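Local coordinates for protein-glutamine gamma-glutamyltransferase (Pagrus major, PDB 1G0D) that probably cross-links proteins in a calcium-dependent manner by joining peptide-bound glutamine to the side-chain amine of lysine or to other primary amines, with loss of ammonia, at residues I399-I402 with Q408-K411; R324-W329 with R560-L565. One frame throughout, in Å; residues are numbered along the deposited sequence.

Both contacts reach one mixed sheet, in which strands 397-403, 409-414 and 558-566 all take part. Contact 1 pairs the neighbouring strands 397-403 and 409-414, only six residues apart at their nearest ends, whereas contact 2 ties the loop before strand 329-339 to strand 558-566 across 231 residues. The hairpin is therefore nested inside the long loop that contact 2 closes. The centres of the two contacts lie about 14 Å apart. Tyr400 links them directly, its OH packing 3.4 Å from Ser327 CB. Contact 1 builds the hairpin of the shared sheet; contact 2 joins the catalytic-core region, through the loop preceding catalytic His332, to the following beta domain.

Contact 1. Residues I399-I402 with Q408-K411; sequences IYWI and QRRK
The six-membered ring of Trp401 is sandwiched between the guanidinium of Arg409 and the aliphatic chain of Lys411. Over one face lies the guanidinium, nearly flat on the indole with the planes 22° apart; Arg409 CZ sits 4.0 Å from the centroid of the six-membered ring, a cation-pi stack. Against the opposite face run the methylenes of Lys411, whose CG makes a CH-pi contact 3.6 Å from that same centroid. At the pyrrole end the indole NE1 is hydrogen-bonded to Asp309 of the adjoining strand 307-312. With CG of Lys411 anti to the backbone N (chi1 -158°) and an extended chain beyond it, the methylenes run past the ring until CE meets Ile399 CG2 at 3.7 Å.

Beneath this sandwich is the two-stranded antiparallel pairing of a beta hairpin. Trp401 and Lys411 form a non-hydrogen-bonded pair, while Ile402 and Arg410 form the hydrogen-bonded one: Ile402 N donates to Arg410 O at 2.7 Å, and Arg410 N to Ile402 O at 2.6 Å. On the other face of the sheet Ile402 CB lies 4.0 Å from Arg410 CB, and the Arg410 guanidinium reaches on to a salt bridge with Asp566. The indole thus offers a pi surface for the charge of Arg409 and an apolar face against which the methylenes of Lys411 pack, while Asp309 probably helps to fix the rotation of the ring.

Contact 2. Residues R324-W329 with R560-L565; sequences RSDSSW and RVKALL
A buried salt-bridge network joins the loop leading into the strand of catalytic His332 to the beta domain that follows the core, and Asp326 supplies its carboxylate. OD2 of Asp326 accepts from two cations: Lys562 NZ arrives at 2.7 Å on the syn lone pair, and Arg560 NH2, 3.1 Å from the same oxygen, comes from above the carboxylate plane, 49° out of it. Arg560 NH2 also makes a weak hydrogen bond to Asp326 O at 2.9 Å. Asp326 CG stands anti to the backbone N (chi1 -159°), which carries the carboxylate out toward strand 558-566. There Arg560 and Lys562, two residues apart on one face of the strand, send their side chains to the same acid; the Lys562 chain is extended, whereas that of Arg560 bends at CG-CD (chi3 -78°). With an alanine for Asp326 the carboxylate is gone, and the buried Arg560 and Lys562 would probably lack their shared counter-charge. Second-shell bonds hold the guanidinium as well: Arg560 NE donates to Asn579, a GTP-binding position by similarity, and NH1 to Asn330 and Ser517. Ser517, two residues beyond the catalytically important Tyr515, shares its one hydroxyl proton between Asp326 O and Ser328 O.

Contact 1. Residues I399-I402 with Q408-K411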
ATOM      1  N   ILE A 399       8.489  24.883 -11.699  1.00 25.85           N
ATOM      2  CA  ILE A 399       9.487  25.513 -12.534  1.00 22.64           C
ATOM      3  C   ILE A 399      10.559  26.115 -11.619  1.00 24.11           C
ATOM      4  O   ILE A 399      10.238  26.950 -10.786  1.00 27.25           O
ATOM      5  CB  ILE A 399       8.849  26.610 -13.353  1.00 19.78           C
ATOM      6  CG1 ILE A 399       7.874  25.977 -14.342  1.00 17.09           C
ATOM      7  CG2 ILE A 399       9.927  27.443 -14.046  1.00 19.24           C
ATOM      8  CD1 ILE A 399       6.998  26.984 -15.070  1.00 17.27           C
ATOM      9  N   TYR A 400      11.815  25.693 -11.756  1.00 23.04           N
ATOM     10  CA  TYR A 400      12.904  26.230 -10.927  1.00 24.95           C
ATOM     11  C   TYR A 400      13.470  27.556 -11.440  1.00 23.76           C
ATOM     12  O   TYR A 400      13.570  27.753 -12.642  1.00 25.75           O
ATOM     13  CB  TYR A 400      14.048  25.260 -10.894  1.00 30.64           C
ATOM     14  CG  TYR A 400      13.847  24.118  -9.958  1.00 39.01           C
ATOM     15  CD1 TYR A 400      13.071  23.011 -10.330  1.00 38.75           C
ATOM     16  CD2 TYR A 400      14.543  24.074  -8.746  1.00 42.00           C
ATOM     17  CE1 TYR A 400      13.014  21.873  -9.516  1.00 43.23           C
ATOM     18  CE2 TYR A 400      14.500  22.951  -7.925  1.00 46.54           C
ATOM     19  CZ  TYR A 400      13.745  21.844  -8.313  1.00 47.39           C
ATOM     20  OH  TYR A 400      13.811  20.700  -7.530  1.00 48.81           O
ATOM     21  N   TRP A 401      13.859  28.455 -10.540  1.00 21.17           N
ATOM     22  CA  TRP A 401      14.422  29.737 -10.963  1.00 19.12           C
ATOM     23  C   TRP A 401      15.657  30.150 -10.185  1.00 22.60           C
ATOM     24  O   TRP A 401      15.758  29.904  -8.981  1.00 22.89           O
ATOM     25  CB  TRP A 401      13.406  30.854 -10.814  1.00 15.74           C
ATOM     26  CG  TRP A 401      12.126  30.604 -11.517  1.00 18.30           C
ATOM     27  CD1 TRP A 401      11.129  29.752 -11.132  1.00 17.70           C
ATOM     28  CD2 TRP A 401      11.667  31.243 -12.713  1.00 16.70           C
ATOM     29  NE1 TRP A 401      10.081  29.824 -12.017  1.00 18.56           N
ATOM     30  CE2 TRP A 401      10.391  30.737 -12.998  1.00 17.82           C
ATOM     31  CE3 TRP A 401      12.215  32.198 -13.575  1.00 18.81           C
ATOM     32  CZ2 TRP A 401       9.660  31.147 -14.097  1.00 21.16           C
ATOM     33  CZ3 TRP A 401      11.482  32.607 -14.663  1.00 15.13           C
ATOM     34  CH2 TRP A 401      10.228  32.086 -14.916  1.00 19.99           C
ATOM     35  N   ILE A 402      16.610  30.760 -10.889  1.00 24.78           N
ATOM     36  CA  ILE A 402      17.815  31.291 -10.259  1.00 26.16           C
ATOM     37  C   ILE A 402      17.469  32.764 -10.018  1.00 28.22           C
ATOM     38  O   ILE A 402      17.368  33.561 -10.959  1.00 31.95           O
ATOM     39  CB  ILE A 402      19.047  31.268 -11.196  1.00 24.96           C
ATOM     40  CG1 ILE A 402      19.406  29.818 -11.582  1.00 23.05           C
ATOM     41  CG2 ILE A 402      20.174  32.064 -10.555  1.00 17.95           C
ATOM     42  CD1 ILE A 402      20.561  29.204 -10.836  1.00 20.66           C
ATOM     43  N   GLN A 408      16.666  39.607 -10.294  1.00 30.74           N
ATOM     44  CA  GLN A 408      16.468  39.040 -11.628  1.00 32.26           C
ATOM     45  C   GLN A 408      16.275  37.507 -11.507  1.00 30.17           C
ATOM     46  O   GLN A 408      17.110  36.774 -10.955  1.00 26.46           O
ATOM     47  CB  GLN A 408      17.665  39.408 -12.544  1.00 40.21           C
ATOM     48  CG  GLN A 408      17.691  40.929 -12.950  1.00 50.87           C
ATOM     49  CD  GLN A 408      19.033  41.465 -13.537  1.00 55.39           C
ATOM     50  OE1 GLN A 408      19.277  41.411 -14.755  1.00 58.57           O
ATOM     51  NE2 GLN A 408      19.881  42.010 -12.668  1.00 53.19           N
ATOM     52  N   ARG A 409      15.143  37.022 -12.000  1.00 30.39           N
ATOM     53  CA  ARG A 409      14.857  35.591 -11.923  1.00 30.42           C
ATOM     54  C   ARG A 409      15.149  34.877 -13.249  1.00 32.89           C
ATOM     55  O   ARG A 409      14.563  35.193 -14.290  1.00 31.92           O
ATOM     56  CB  ARG A 409      13.395  35.367 -11.533  1.00 26.37           C
ATOM     57  CG  ARG A 409      13.057  35.770 -10.127  1.00 24.54           C
ATOM     58  CD  ARG A 409      11.580  35.743  -9.946  1.00 27.51           C
ATOM     59  NE  ARG A 409      10.883  35.765 -11.237  1.00 30.31           N
ATOM     60  CZ  ARG A 409       9.985  34.857 -11.636  1.00 32.04           C
ATOM     61  NH1 ARG A 409       9.640  33.820 -10.860  1.00 21.31           N
ATOM     62  NH2 ARG A 409       9.407  34.999 -12.818  1.00 34.13           N
ATOM     63  N   ARG A 410      16.066  33.922 -13.210  1.00 33.85           N
ATOM     64  CA  ARG A 410      16.416  33.177 -14.407  1.00 33.20           C
ATOM     65  C   ARG A 410      15.769  31.791 -14.379  1.00 32.07           C
ATOM     66  O   ARG A 410      15.999  30.981 -13.478  1.00 30.12           O
ATOM     67  CB  ARG A 410      17.940  33.091 -14.528  1.00 34.16           C
ATOM     68  CG  ARG A 410      18.625  34.445 -14.338  1.00 35.43           C
ATOM     69  CD  ARG A 410      20.116  34.308 -14.144  1.00 39.93           C
ATOM     70  NE  ARG A 410      20.727  33.811 -15.366  1.00 46.81           N
ATOM     71  CZ  ARG A 410      21.540  32.760 -15.422  1.00 51.06           C
ATOM     72  NH1 ARG A 410      22.048  32.377 -16.594  1.00 53.35           N
ATOM     73  NH2 ARG A 410      21.852  32.100 -14.311  1.00 52.26           N
ATOM     74  N   LYS A 411      14.948  31.537 -15.387  1.00 31.16           N
ATOM     75  CA  LYS A 411      14.237  30.279 -15.507  1.00 32.63           C
ATOM     76  C   LYS A 411      15.177  29.151 -15.898  1.00 34.74           C
ATOM     77  O   LYS A 411      15.884  29.226 -16.914  1.00 36.60           O
ATOM     78  CB  LYS A 411      13.155  30.432 -16.555  1.00 31.80           C
ATOM     79  CG  LYS A 411      12.053  29.471 -16.433  1.00 35.05           C
ATOM     80  CD  LYS A 411      11.196  29.602 -17.648  1.00 40.80           C
ATOM     81  CE  LYS A 411       9.766  29.165 -17.370  1.00 51.73           C
ATOM     82  NZ  LYS A 411       8.701  29.865 -18.191  1.00 55.06           N
TER

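Contact 2. Residues R324-W329 with R560-L565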
ATOM      1  N   ARG A 324      14.496  22.425   4.244  1.00 26.74           N
ATOM      2  CA  ARG A 324      15.166  21.172   3.895  1.00 23.16           C
ATOM      3  C   ARG A 324      14.573  20.366   2.777  1.00 21.39           C
ATOM      4  O   ARG A 324      15.269  19.562   2.194  1.00 22.85           O
ATOM      5  CB  ARG A 324      15.241  20.257   5.112  1.00 22.58           C
ATOM      6  CG  ARG A 324      16.294  20.651   6.100  1.00 25.38           C
ATOM      7  CD  ARG A 324      16.343  19.711   7.274  1.00 28.30           C
ATOM      8  NE  ARG A 324      16.883  18.405   6.909  1.00 28.89           N
ATOM      9  CZ  ARG A 324      16.601  17.286   7.566  1.00 26.51           C
ATOM     10  NH1 ARG A 324      17.127  16.123   7.182  1.00 24.23           N
ATOM     11  NH2 ARG A 324      15.803  17.341   8.622  1.00 20.45           N
ATOM     12  N   SER A 325      13.298  20.558   2.474  1.00 23.44           N
ATOM     13  CA  SER A 325      12.654  19.785   1.405  1.00 23.58           C
ATOM     14  C   SER A 325      13.037  20.235   0.028  1.00 22.34           C
ATOM     15  O   SER A 325      13.009  21.416  -0.269  1.00 20.59           O
ATOM     16  CB  SER A 325      11.147  19.857   1.513  1.00 24.15           C
ATOM     17  OG  SER A 325      10.735  19.313   2.748  1.00 33.13           O
ATOM     18  N   ASP A 326      13.364  19.259  -0.812  1.00 21.65           N
ATOM     19  CA  ASP A 326      13.792  19.488  -2.186  1.00 22.53           C
ATOM     20  C   ASP A 326      12.785  18.960  -3.249  1.00 21.53           C
ATOM     21  O   ASP A 326      12.997  17.939  -3.925  1.00 18.71           O
ATOM     22  CB  ASP A 326      15.155  18.831  -2.359  1.00 23.07           C
ATOM     23  CG  ASP A 326      15.937  19.392  -3.506  1.00 25.81           C
ATOM     24  OD1 ASP A 326      15.526  20.417  -4.100  1.00 27.20           O
ATOM     25  OD2 ASP A 326      16.988  18.787  -3.804  1.00 30.22           O
ATOM     26  N   SER A 327      11.669  19.665  -3.371  1.00 22.06           N
ATOM     27  CA  SER A 327      10.654  19.309  -4.338  1.00 20.62           C
ATOM     28  C   SER A 327      10.103  17.884  -4.258  1.00 21.08           C
ATOM     29  O   SER A 327      10.055  17.247  -3.184  1.00 20.82           O
ATOM     30  CB  SER A 327      11.183  19.556  -5.744  1.00 18.78           C
ATOM     31  OG  SER A 327      10.212  20.228  -6.506  1.00 24.17           O
ATOM     32  N   SER A 328       9.679  17.416  -5.430  1.00 17.65           N
ATOM     33  CA  SER A 328       9.056  16.120  -5.609  1.00 17.31           C
ATOM     34  C   SER A 328       9.752  14.951  -4.986  1.00 16.48           C
ATOM     35  O   SER A 328      10.974  14.832  -5.055  1.00 17.30           O
ATOM     36  CB  SER A 328       8.868  15.850  -7.098  1.00 19.74           C
ATOM     37  OG  SER A 328       8.172  16.929  -7.722  1.00 27.20           O
ATOM     38  N   TRP A 329       8.949  14.076  -4.390  1.00 14.27           N
ATOM     39  CA  TRP A 329       9.440  12.865  -3.746  1.00 12.46           C
ATOM     40  C   TRP A 329      10.026  11.899  -4.773  1.00 13.68           C
ATOM     41  O   TRP A 329       9.615  11.921  -5.939  1.00 13.46           O
ATOM     42  CB  TRP A 329       8.280  12.187  -3.030  1.00 11.95           C
ATOM     43  CG  TRP A 329       7.748  12.950  -1.870  1.00 11.47           C
ATOM     44  CD1 TRP A 329       7.846  14.303  -1.644  1.00  6.97           C
ATOM     45  CD2 TRP A 329       7.022  12.402  -0.751  1.00 13.92           C
ATOM     46  NE1 TRP A 329       7.221  14.624  -0.450  1.00 11.00           N
ATOM     47  CE2 TRP A 329       6.710  13.478   0.111  1.00 14.76           C
ATOM     48  CE3 TRP A 329       6.608  11.107  -0.396  1.00 12.24           C
ATOM     49  CZ2 TRP A 329       5.994  13.284   1.312  1.00 14.10           C
ATOM     50  CZ3 TRP A 329       5.897  10.922   0.799  1.00  9.22           C
ATOM     51  CH2 TRP A 329       5.600  12.000   1.630  1.00  9.16           C
ATOM     52  N   ARG A 560      21.443  12.502  -4.128  1.00 17.19           N
ATOM     53  CA  ARG A 560      20.889  13.281  -5.219  1.00 19.23           C
ATOM     54  C   ARG A 560      21.998  14.089  -5.890  1.00 22.20           C
ATOM     55  O   ARG A 560      22.591  14.947  -5.260  1.00 28.60           O
ATOM     56  CB  ARG A 560      19.826  14.225  -4.676  1.00 15.37           C
ATOM     57  CG  ARG A 560      18.948  14.875  -5.728  1.00 15.05           C
ATOM     58  CD  ARG A 560      17.776  15.526  -5.036  1.00 16.14           C
ATOM     59  NE  ARG A 560      16.760  14.553  -4.658  1.00 19.03           N
ATOM     60  CZ  ARG A 560      15.601  14.861  -4.079  1.00 19.79           C
ATOM     61  NH1 ARG A 560      14.728  13.903  -3.774  1.00 12.43           N
ATOM     62  NH2 ARG A 560      15.315  16.126  -3.800  1.00 19.93           N
ATOM     63  N   VAL A 561      22.297  13.803  -7.151  1.00 22.43           N
ATOM     64  CA  VAL A 561      23.316  14.545  -7.885  1.00 20.19           C
ATOM     65  C   VAL A 561      22.611  15.542  -8.787  1.00 20.68           C
ATOM     66  O   VAL A 561      21.603  15.201  -9.402  1.00 21.10           O
ATOM     67  CB  VAL A 561      24.156  13.609  -8.754  1.00 22.59           C
ATOM     68  CG1 VAL A 561      25.193  14.404  -9.542  1.00 20.59           C
ATOM     69  CG2 VAL A 561      24.824  12.569  -7.873  1.00 21.79           C
ATOM     70  N   LYS A 562      23.111  16.774  -8.837  1.00 19.29           N
ATOM     71  CA  LYS A 562      22.531  17.830  -9.682  1.00 18.43           C
ATOM     72  C   LYS A 562      23.589  18.486 -10.552  1.00 17.25           C
ATOM     73  O   LYS A 562      24.742  18.590 -10.177  1.00 18.34           O
ATOM     74  CB  LYS A 562      21.873  18.909  -8.830  1.00 14.09           C
ATOM     75  CG  LYS A 562      20.855  18.367  -7.864  1.00 18.23           C
ATOM     76  CD  LYS A 562      20.183  19.510  -7.112  1.00 20.20           C
ATOM     77  CE  LYS A 562      19.085  19.028  -6.189  1.00 19.94           C
ATOM     78  NZ  LYS A 562      18.249  20.176  -5.771  1.00 21.60           N
ATOM     79  N   ALA A 563      23.215  18.933 -11.726  1.00 15.42           N
ATOM     80  CA  ALA A 563      24.215  19.560 -12.559  1.00 20.04           C
ATOM     81  C   ALA A 563      23.544  20.753 -13.184  1.00 24.26           C
ATOM     82  O   ALA A 563      22.385  20.676 -13.590  1.00 24.96           O
ATOM     83  CB  ALA A 563      24.708  18.596 -13.631  1.00 16.62           C
ATOM     84  N   LEU A 564      24.255  21.871 -13.209  1.00 26.80           N
ATOM     85  CA  LEU A 564      23.734  23.107 -13.792  1.00 30.70           C
ATOM     86  C   LEU A 564      24.695  23.414 -14.915  1.00 34.33           C
ATOM     87  O   LEU A 564      25.900  23.231 -14.773  1.00 38.70           O
ATOM     88  CB  LEU A 564      23.789  24.236 -12.764  1.00 29.09           C
ATOM     89  CG  LEU A 564      22.716  25.310 -12.686  1.00 29.52           C
ATOM     90  CD1 LEU A 564      23.266  26.578 -13.255  1.00 25.05           C
ATOM     91  CD2 LEU A 564      21.452  24.877 -13.388  1.00 29.79           C
ATOM     92  N   LEU A 565      24.186  23.865 -16.041  1.00 36.25           N
ATOM     93  CA  LEU A 565      25.061  24.181 -17.154  1.00 37.38           C
ATOM     94  C   LEU A 565      24.638  25.555 -17.563  1.00 41.54           C
ATOM     95  O   LEU A 565      23.647  25.680 -18.260  1.00 43.84           O
ATOM     96  CB  LEU A 565      24.802  23.228 -18.313  1.00 36.96           C
ATOM     97  CG  LEU A 565      25.884  22.709 -19.258  1.00 36.96           C
ATOM     98  CD1 LEU A 565      25.682  23.315 -20.623  1.00 35.87           C
ATOM     99  CD2 LEU A 565      27.242  23.024 -18.725  1.00 36.26           C
TER